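Local atomic coordinates of probable zinc protease PqqL (Escherichia coli, PDB entry 6OFT), a protein that probably acts as a periplasmic zinc-dependent peptidase of the M16 family, this chain being the first half of the protein. Residues E7-G12 with M21-A26; V32-Q37 with F201-D206. All blocks are in the same frame, centred on the assembly; numbering follows the deposited sequence.

Interaction 1: E7-G12 with M21-A26; sequences EKLITG and MIYPHA. With PO4 (phosphate ion), chain D.
A beta hairpin forms one border of the six-stranded mixed sheet, and Ile10 and Ile22 are paired across it. Their antiparallel pair is of the hydrogen-bonded type: Ile10 N donates to Ile22 O at 2.8 Å, and Ile22 N returns a bond to Ile10 O at 2.8 Å, both donors lying in the carbonyl planes. Both isoleucine side chains leave on the same face, where Ile10 CB meets Ile22 CB at 4.0 Å. Helix 209-220 packs on that face, with Ile10 on Ser209 and Ile22 on Ala212, Leu213 and Ile216. On the other face Thr11 and Met21, a non-hydrogen-bonded pair, run side by side and point the same way; the bend at chi3 of Met21 (115°) brings its CE to within 3.7 Å of Thr11 CG2. The polar branch of Thr11 is engaged elsewhere, its OG1 bonding to Gln5.

Before the first strand starts, the contact passes to an aromatic ring. Tyr23 CG stands anti to its backbone N (chi1 -164°), and the ring receives Leu9 CA at its edge, 3.9 Å from CD1, while Pro24 CD sits above one face toward the rim. Leu9 CD1 reaches over to Ile22 O at 3.4 Å. The hydroxyl of Tyr23 bonds to Asp6 and Arg376, tethering the ring's far end. A phosphate, probably from the crystallisation liquor, accepts a bond in the His25 ring plane from ND1 to O1 at 2.6 Å, and is also held by Gln373 and Arg376. Lys8 CB lies 3.9 Å from Tyr23 CE1, oblique to the ring, and its chain, bent at chi3 and chi4, passes CE near the phosphate. The arrangement is that of an antiparallel hairpin whose first strand is an edge strand of a helix-covered sheet.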
ATOM      1  N   GLU A   7      -1.109  14.607  18.514  1.00 21.97           N
ATOM      2  CA  GLU A   7      -0.719  15.125  19.800  1.00 23.72           C
ATOM      3  C   GLU A   7      -0.070  14.059  20.724  1.00 26.20           C
ATOM      4  O   GLU A   7       0.903  14.363  21.424  1.00 25.71           O
ATOM      5  CB  GLU A   7      -2.036  15.616  20.400  1.00 26.06           C
ATOM      6  CG  GLU A   7      -1.893  16.500  21.563  1.00 36.69           C
ATOM      7  CD  GLU A   7      -2.182  15.769  22.839  1.00 34.81           C
ATOM      8  OE1 GLU A   7      -3.133  14.955  22.914  1.00 28.87           O
ATOM      9  OE2 GLU A   7      -1.428  16.037  23.786  1.00 32.02           O
ATOM     10  N   LYS A   8      -0.622  12.823  20.717  1.00 23.66           N
ATOM     11  CA  LYS A   8      -0.162  11.666  21.508  1.00 23.51           C
ATOM     12  C   LYS A   8       1.068  10.945  20.908  1.00 26.29           C
ATOM     13  O   LYS A   8       1.673  10.101  21.580  1.00 24.84           O
ATOM     14  CB  LYS A   8      -1.312  10.655  21.701  1.00 26.75           C
ATOM     15  CG  LYS A   8      -2.513  11.204  22.479  1.00 33.34           C
ATOM     16  CD  LYS A   8      -3.310  10.071  23.106  1.00 40.50           C
ATOM     17  CE  LYS A   8      -4.634   9.805  22.440  1.00 41.10           C
ATOM     18  NZ  LYS A   8      -5.665  10.790  22.845  1.00 51.33           N
ATOM     19  N   LEU A   9       1.422  11.246  19.644  1.00 22.99           N
ATOM     20  CA  LEU A   9       2.567  10.612  18.996  1.00 21.81           C
ATOM     21  C   LEU A   9       3.894  11.185  19.504  1.00 25.74           C
ATOM     22  O   LEU A   9       4.066  12.407  19.574  1.00 24.89           O
ATOM     23  CB  LEU A   9       2.479  10.708  17.459  1.00 21.46           C
ATOM     24  CG  LEU A   9       3.609  10.065  16.657  1.00 24.89           C
ATOM     25  CD1 LEU A   9       3.591   8.540  16.784  1.00 24.20           C
ATOM     26  CD2 LEU A   9       3.531  10.479  15.193  1.00 26.32           C
ATOM     27  N   ILE A  10       4.830  10.295  19.838  1.00 21.69           N
ATOM     28  CA  ILE A  10       6.151  10.695  20.318  1.00 22.21           C
ATOM     29  C   ILE A  10       7.152  10.346  19.220  1.00 26.57           C
ATOM     30  O   ILE A  10       7.246   9.186  18.844  1.00 25.34           O
ATOM     31  CB  ILE A  10       6.454   9.987  21.664  1.00 24.72           C
ATOM     32  CG1 ILE A  10       5.472  10.443  22.760  1.00 25.18           C
ATOM     33  CG2 ILE A  10       7.901  10.196  22.099  1.00 25.32           C
ATOM     34  CD1 ILE A  10       5.224   9.422  23.817  1.00 32.41           C
ATOM     35  N   THR A  11       7.838  11.356  18.660  1.00 24.40           N
ATOM     36  CA  THR A  11       8.831  11.151  17.599  1.00 24.22           C
ATOM     37  C   THR A  11      10.156  11.759  18.001  1.00 27.62           C
ATOM     38  O   THR A  11      10.196  12.719  18.765  1.00 26.95           O
ATOM     39  CB  THR A  11       8.383  11.717  16.228  1.00 32.67           C
ATOM     40  OG1 THR A  11       8.099  13.111  16.349  1.00 36.44           O
ATOM     41  CG2 THR A  11       7.203  10.988  15.649  1.00 26.95           C
ATOM     42  N   GLY A  12      11.225  11.228  17.441  1.00 24.28           N
ATOM     43  CA  GLY A  12      12.559  11.720  17.736  1.00 24.99           C
ATOM     44  C   GLY A  12      13.634  10.856  17.141  1.00 27.27           C
ATOM     45  O   GLY A  12      13.350   9.882  16.444  1.00 26.20           O
ATOM     46  N   MET A  21       9.209   6.222  16.811  1.00 21.95           N
ATOM     47  CA  MET A  21       7.826   6.688  16.836  1.00 21.92           C
ATOM     48  C   MET A  21       7.117   5.846  17.855  1.00 24.85           C
ATOM     49  O   MET A  21       7.148   4.614  17.768  1.00 25.64           O
ATOM     50  CB  MET A  21       7.139   6.548  15.468  1.00 24.62           C
ATOM     51  CG  MET A  21       7.878   7.204  14.335  1.00 29.90           C
ATOM     52  SD  MET A  21       6.887   7.147  12.847  1.00 35.15           S
ATOM     53  CE  MET A  21       6.610   8.882  12.610  1.00 32.48           C
ATOM     54  N   ILE A  22       6.550   6.499  18.862  1.00 20.91           N
ATOM     55  CA  ILE A  22       5.827   5.838  19.953  1.00 20.85           C
ATOM     56  C   ILE A  22       4.395   6.348  20.005  1.00 23.57           C
ATOM     57  O   ILE A  22       4.158   7.559  20.029  1.00 20.82           O
ATOM     58  CB  ILE A  22       6.542   5.999  21.322  1.00 23.64           C
ATOM     59  CG1 ILE A  22       7.997   5.445  21.272  1.00 23.04           C
ATOM     60  CG2 ILE A  22       5.713   5.342  22.464  1.00 24.00           C
ATOM     61  CD1 ILE A  22       8.892   6.063  22.296  1.00 18.55           C
ATOM     62  N   TYR A  23       3.438   5.410  20.047  1.00 21.21           N
ATOM     63  CA  TYR A  23       2.030   5.760  20.104  1.00 20.28           C
ATOM     64  C   TYR A  23       1.324   4.893  21.128  1.00 24.14           C
ATOM     65  O   TYR A  23       1.355   3.668  20.989  1.00 22.83           O
ATOM     66  CB  TYR A  23       1.361   5.660  18.720  1.00 20.19           C
ATOM     67  CG  TYR A  23       0.025   6.374  18.677  1.00 21.65           C
ATOM     68  CD1 TYR A  23      -0.050   7.742  18.429  1.00 23.67           C
ATOM     69  CD2 TYR A  23      -1.159   5.694  18.935  1.00 22.59           C
ATOM     70  CE1 TYR A  23      -1.269   8.417  18.449  1.00 25.14           C
ATOM     71  CE2 TYR A  23      -2.389   6.356  18.948  1.00 24.00           C
ATOM     72  CZ  TYR A  23      -2.439   7.719  18.698  1.00 31.27           C
ATOM     73  OH  TYR A  23      -3.647   8.376  18.703  1.00 29.68           O
ATOM     74  N   PRO A  24       0.673   5.500  22.157  1.00 22.00           N
ATOM     75  CA  PRO A  24      -0.034   4.677  23.156  1.00 21.21           C
ATOM     76  C   PRO A  24      -1.347   4.132  22.622  1.00 24.14           C
ATOM     77  O   PRO A  24      -2.038   4.827  21.884  1.00 24.00           O
ATOM     78  CB  PRO A  24      -0.268   5.649  24.317  1.00 23.18           C
ATOM     79  CG  PRO A  24      -0.287   7.003  23.673  1.00 27.11           C
ATOM     80  CD  PRO A  24       0.547   6.952  22.450  1.00 22.04           C
ATOM     81  N   HIS A  25      -1.683   2.888  22.986  1.00 19.82           N
ATOM     82  CA  HIS A  25      -2.937   2.244  22.597  1.00 19.78           C
ATOM     83  C   HIS A  25      -3.246   1.115  23.569  1.00 24.02           C
ATOM     84  O   HIS A  25      -2.342   0.388  23.946  1.00 22.70           O
ATOM     85  CB  HIS A  25      -2.915   1.750  21.137  1.00 20.04           C
ATOM     86  CG  HIS A  25      -4.297   1.533  20.582  1.00 23.76           C
ATOM     87  ND1 HIS A  25      -5.201   2.566  20.493  1.00 25.38           N
ATOM     88  CD2 HIS A  25      -4.890   0.400  20.133  1.00 25.59           C
ATOM     89  CE1 HIS A  25      -6.301   2.052  19.976  1.00 24.84           C
ATOM     90  NE2 HIS A  25      -6.169   0.749  19.756  1.00 25.40           N
ATOM     91  N   ALA A  26      -4.493   0.977  23.999  1.00 22.86           N
ATOM     92  CA  ALA A  26      -4.836  -0.065  24.981  1.00 23.63           C
ATOM     93  C   ALA A  26      -6.003  -0.944  24.511  1.00 29.36           C
ATOM     94  O   ALA A  26      -6.890  -1.285  25.289  1.00 28.17           O
ATOM     95  CB  ALA A  26      -5.140   0.575  26.339  1.00 24.42           C
TER
HETATM   96  P   PO4 D1002      -5.546   5.950  21.988  1.00 41.27           P
HETATM   97  O1  PO4 D1002      -5.397   5.192  20.655  1.00 38.42           O
HETATM   98  O2  PO4 D1002      -6.612   7.127  21.784  1.00 42.84           O
HETATM   99  O3  PO4 D1002      -6.043   4.984  23.165  1.00 40.19           O
HETATM  100  O4  PO4 D1002      -4.122   6.577  22.356  1.00 41.59           O

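Interaction 2: V32-Q37 with F201-D206; sequences VNLWLQ and FIVVGD
Trp35 O is approached by two neighbouring residues of strand 199-205. Ile202 N donates to it at 2.8 Å in a nearly straight bond (175°) that arrives close to the axis of the carbonyl, and Phe201 CA adds a weaker C-H contact at 3.6 Å. The same plan recurs along the antiparallel pair. Ile202 O takes the bond from Trp35 N, and Asn33 and Val204 exchange a second reciprocal pair, in which Asn33 N reaches Val204 O at 2.8 Å from a position tilted out of the carbonyl plane. At the end of strand 199-205 Gly205 has no side chain to stand between the strands, and its CA comes to 4.0 Å from Val32 CA, the shortest separation among the paired residues.

The two faces differ in character. On one, Leu34 and Val203 lie side by side, pointing the same way, with Leu34 CD2 at 3.8 Å from Val203 CG2; Val32 CG2 meets the other branch of Val203, CG1, at an oblique crossing. Phe201 CG is anti to its backbone N (chi1 -168°), and the ring extends across to the partner strand, where CZ lies 3.7 Å from Leu34 CB. Helix 107-122 covers this face, Phe117 setting its ring edge-to-face with that of Phe201.

On the other face Trp35 CB and Ile202 CB are 4.2 Å apart, beneath helix 378-391. Two buried amides share it: Asn33 bonds to Ser101 and Thr382, whereas Gln37 bonds to Ser389, Glu95 and the carbonyl of Ala386, its OE1 passing Ile202 CD1 at 3.9 Å. The chemistry thus implies a sheet centre packed largely through apolar side chains against one helix and fastened to another through side-chain amides whose polar atoms are satisfied although buried.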
ATOM      1  N   VAL A  32       1.619  -4.762  22.858  1.00 22.81           N
ATOM      2  CA  VAL A  32       2.481  -3.809  22.164  1.00 22.91           C
ATOM      3  C   VAL A  32       3.003  -4.419  20.859  1.00 26.75           C
ATOM      4  O   VAL A  32       3.273  -5.612  20.794  1.00 25.91           O
ATOM      5  CB  VAL A  32       3.640  -3.297  23.076  1.00 26.26           C
ATOM      6  CG1 VAL A  32       4.655  -4.404  23.382  1.00 25.45           C
ATOM      7  CG2 VAL A  32       4.331  -2.077  22.470  1.00 25.90           C
ATOM      8  N   ASN A  33       3.132  -3.582  19.831  1.00 23.92           N
ATOM      9  CA  ASN A  33       3.740  -3.910  18.559  1.00 22.87           C
ATOM     10  C   ASN A  33       5.075  -3.206  18.551  1.00 24.81           C
ATOM     11  O   ASN A  33       5.169  -2.027  18.930  1.00 22.80           O
ATOM     12  CB  ASN A  33       2.886  -3.442  17.387  1.00 21.45           C
ATOM     13  CG  ASN A  33       1.769  -4.377  17.030  1.00 34.95           C
ATOM     14  OD1 ASN A  33       1.639  -5.481  17.569  1.00 25.48           O
ATOM     15  ND2 ASN A  33       0.915  -3.934  16.129  1.00 26.28           N
ATOM     16  N   LEU A  34       6.119  -3.958  18.213  1.00 21.14           N
ATOM     17  CA  LEU A  34       7.484  -3.449  18.097  1.00 21.61           C
ATOM     18  C   LEU A  34       7.901  -3.769  16.679  1.00 23.85           C
ATOM     19  O   LEU A  34       7.956  -4.948  16.309  1.00 22.12           O
ATOM     20  CB  LEU A  34       8.440  -4.102  19.121  1.00 22.00           C
ATOM     21  CG  LEU A  34       8.079  -4.007  20.612  1.00 26.65           C
ATOM     22  CD1 LEU A  34       9.065  -4.802  21.442  1.00 26.74           C
ATOM     23  CD2 LEU A  34       8.045  -2.542  21.108  1.00 28.64           C
ATOM     24  N   TRP A  35       8.051  -2.726  15.845  1.00 19.19           N
ATOM     25  CA  TRP A  35       8.413  -2.892  14.444  1.00 19.12           C
ATOM     26  C   TRP A  35       9.688  -2.146  14.139  1.00 23.41           C
ATOM     27  O   TRP A  35       9.787  -0.951  14.446  1.00 22.27           O
ATOM     28  CB  TRP A  35       7.318  -2.345  13.490  1.00 18.54           C
ATOM     29  CG  TRP A  35       6.015  -3.095  13.383  1.00 19.92           C
ATOM     30  CD1 TRP A  35       5.506  -4.025  14.253  1.00 22.88           C
ATOM     31  CD2 TRP A  35       5.004  -2.877  12.392  1.00 19.81           C
ATOM     32  NE1 TRP A  35       4.268  -4.448  13.822  1.00 22.26           N
ATOM     33  CE2 TRP A  35       3.930  -3.752  12.686  1.00 23.71           C
ATOM     34  CE3 TRP A  35       4.897  -2.016  11.281  1.00 20.97           C
ATOM     35  CZ2 TRP A  35       2.748  -3.768  11.928  1.00 23.18           C
ATOM     36  CZ3 TRP A  35       3.745  -2.068  10.500  1.00 22.42           C
ATOM     37  CH2 TRP A  35       2.694  -2.944  10.818  1.00 23.38           C
ATOM     38  N   LEU A  36      10.638  -2.823  13.467  1.00 19.43           N
ATOM     39  CA  LEU A  36      11.861  -2.198  12.993  1.00 18.89           C
ATOM     40  C   LEU A  36      11.677  -1.996  11.485  1.00 23.61           C
ATOM     41  O   LEU A  36      11.514  -2.964  10.724  1.00 22.53           O
ATOM     42  CB  LEU A  36      13.122  -3.029  13.301  1.00 18.42           C
ATOM     43  CG  LEU A  36      14.430  -2.482  12.677  1.00 22.75           C
ATOM     44  CD1 LEU A  36      14.785  -1.062  13.241  1.00 21.92           C
ATOM     45  CD2 LEU A  36      15.589  -3.485  12.848  1.00 23.09           C
ATOM     46  N   GLN A  37      11.704  -0.729  11.066  1.00 20.41           N
ATOM     47  CA  GLN A  37      11.495  -0.350   9.682  1.00 19.92           C
ATOM     48  C   GLN A  37      12.775   0.134   9.008  1.00 23.27           C
ATOM     49  O   GLN A  37      13.331   1.159   9.383  1.00 21.17           O
ATOM     50  CB  GLN A  37      10.353   0.698   9.601  1.00 20.98           C
ATOM     51  CG  GLN A  37      10.147   1.356   8.228  1.00 20.30           C
ATOM     52  CD  GLN A  37       9.170   2.486   8.348  1.00 27.93           C
ATOM     53  OE1 GLN A  37       9.411   3.474   9.045  1.00 23.07           O
ATOM     54  NE2 GLN A  37       8.034   2.359   7.698  1.00 22.07           N
ATOM     55  N   PHE A 201      12.385   2.802  14.529  1.00 20.67           N
ATOM     56  CA  PHE A 201      11.846   1.799  15.440  1.00 20.32           C
ATOM     57  C   PHE A 201      10.455   2.309  15.881  1.00 22.83           C
ATOM     58  O   PHE A 201      10.347   3.428  16.390  1.00 20.69           O
ATOM     59  CB  PHE A 201      12.786   1.560  16.658  1.00 21.72           C
ATOM     60  CG  PHE A 201      12.363   0.325  17.419  1.00 22.69           C
ATOM     61  CD1 PHE A 201      12.611  -0.942  16.910  1.00 25.67           C
ATOM     62  CD2 PHE A 201      11.674   0.432  18.622  1.00 23.86           C
ATOM     63  CE1 PHE A 201      12.158  -2.084  17.578  1.00 26.68           C
ATOM     64  CE2 PHE A 201      11.244  -0.712  19.298  1.00 26.28           C
ATOM     65  CZ  PHE A 201      11.486  -1.961  18.764  1.00 24.62           C
ATOM     66  N   ILE A 202       9.397   1.511  15.637  1.00 19.97           N
ATOM     67  CA  ILE A 202       7.997   1.870  15.918  1.00 19.20           C
ATOM     68  C   ILE A 202       7.414   1.078  17.104  1.00 22.37           C
ATOM     69  O   ILE A 202       7.417  -0.145  17.085  1.00 20.89           O
ATOM     70  CB  ILE A 202       7.152   1.729  14.613  1.00 21.87           C
ATOM     71  CG1 ILE A 202       7.735   2.602  13.465  1.00 21.97           C
ATOM     72  CG2 ILE A 202       5.660   2.034  14.851  1.00 22.65           C
ATOM     73  CD1 ILE A 202       7.227   2.253  12.072  1.00 26.22           C
ATOM     74  N   VAL A 203       6.913   1.792  18.125  1.00 20.19           N
ATOM     75  CA  VAL A 203       6.305   1.200  19.333  1.00 19.40           C
ATOM     76  C   VAL A 203       4.833   1.642  19.381  1.00 22.16           C
ATOM     77  O   VAL A 203       4.572   2.827  19.512  1.00 21.30           O
ATOM     78  CB  VAL A 203       7.088   1.612  20.628  1.00 23.47           C
ATOM     79  CG1 VAL A 203       6.430   1.063  21.894  1.00 22.72           C
ATOM     80  CG2 VAL A 203       8.555   1.184  20.564  1.00 23.50           C
ATOM     81  N   VAL A 204       3.875   0.704  19.241  1.00 19.33           N
ATOM     82  CA  VAL A 204       2.436   1.031  19.280  1.00 18.53           C
ATOM     83  C   VAL A 204       1.779   0.066  20.260  1.00 23.80           C
ATOM     84  O   VAL A 204       1.796  -1.151  20.050  1.00 21.86           O
ATOM     85  CB  VAL A 204       1.720   1.011  17.886  1.00 21.14           C
ATOM     86  CG1 VAL A 204       0.276   1.533  17.996  1.00 21.23           C
ATOM     87  CG2 VAL A 204       2.486   1.818  16.837  1.00 20.38           C
ATOM     88  N   GLY A 205       1.196   0.604  21.319  1.00 20.74           N
ATOM     89  CA  GLY A 205       0.569  -0.273  22.286  1.00 20.11           C
ATOM     90  C   GLY A 205       0.555   0.265  23.685  1.00 23.60           C
ATOM     91  O   GLY A 205       0.838   1.443  23.917  1.00 21.51           O
ATOM     92  N   ASP A 206       0.204  -0.629  24.620  1.00 21.61           N
ATOM     93  CA  ASP A 206      -0.058  -0.348  26.028  1.00 22.35           C
ATOM     94  C   ASP A 206       1.184  -0.222  26.906  1.00 28.28           C
ATOM     95  O   ASP A 206       1.397  -1.009  27.824  1.00 28.82           O
ATOM     96  CB  ASP A 206      -1.031  -1.408  26.573  1.00 23.87           C
ATOM     97  CG  ASP A 206      -1.862  -0.908  27.727  1.00 28.99           C
ATOM     98  OD1 ASP A 206      -1.785   0.307  28.037  1.00 29.10           O
ATOM     99  OD2 ASP A 206      -2.592  -1.720  28.320  1.00 27.43           O
TER

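Overall arrangement
Both contacts belong to one six-stranded sheet, and they meet directly: strand 19-24 of interaction 1 runs parallel to strand 199-205 of interaction 2, with probable hydrogen bonds from Val203 N to Met21 O and from Tyr23 N to Val203 O. Their centres are about 10 Å apart. Interaction 1 is local, a hairpin at the sheet border, partly buried, with a charged lysine and a phosphate at its margin. Interaction 2 is wholly buried and joins segments separated by 163 residues, nearly half of them helix, so the late strand is inserted between two strands, 19-24 and 31-38, that follow each other in the chain. That excursion includes the predicted catalytic Glu57, whose side chain is about 10 Å from that of Leu36.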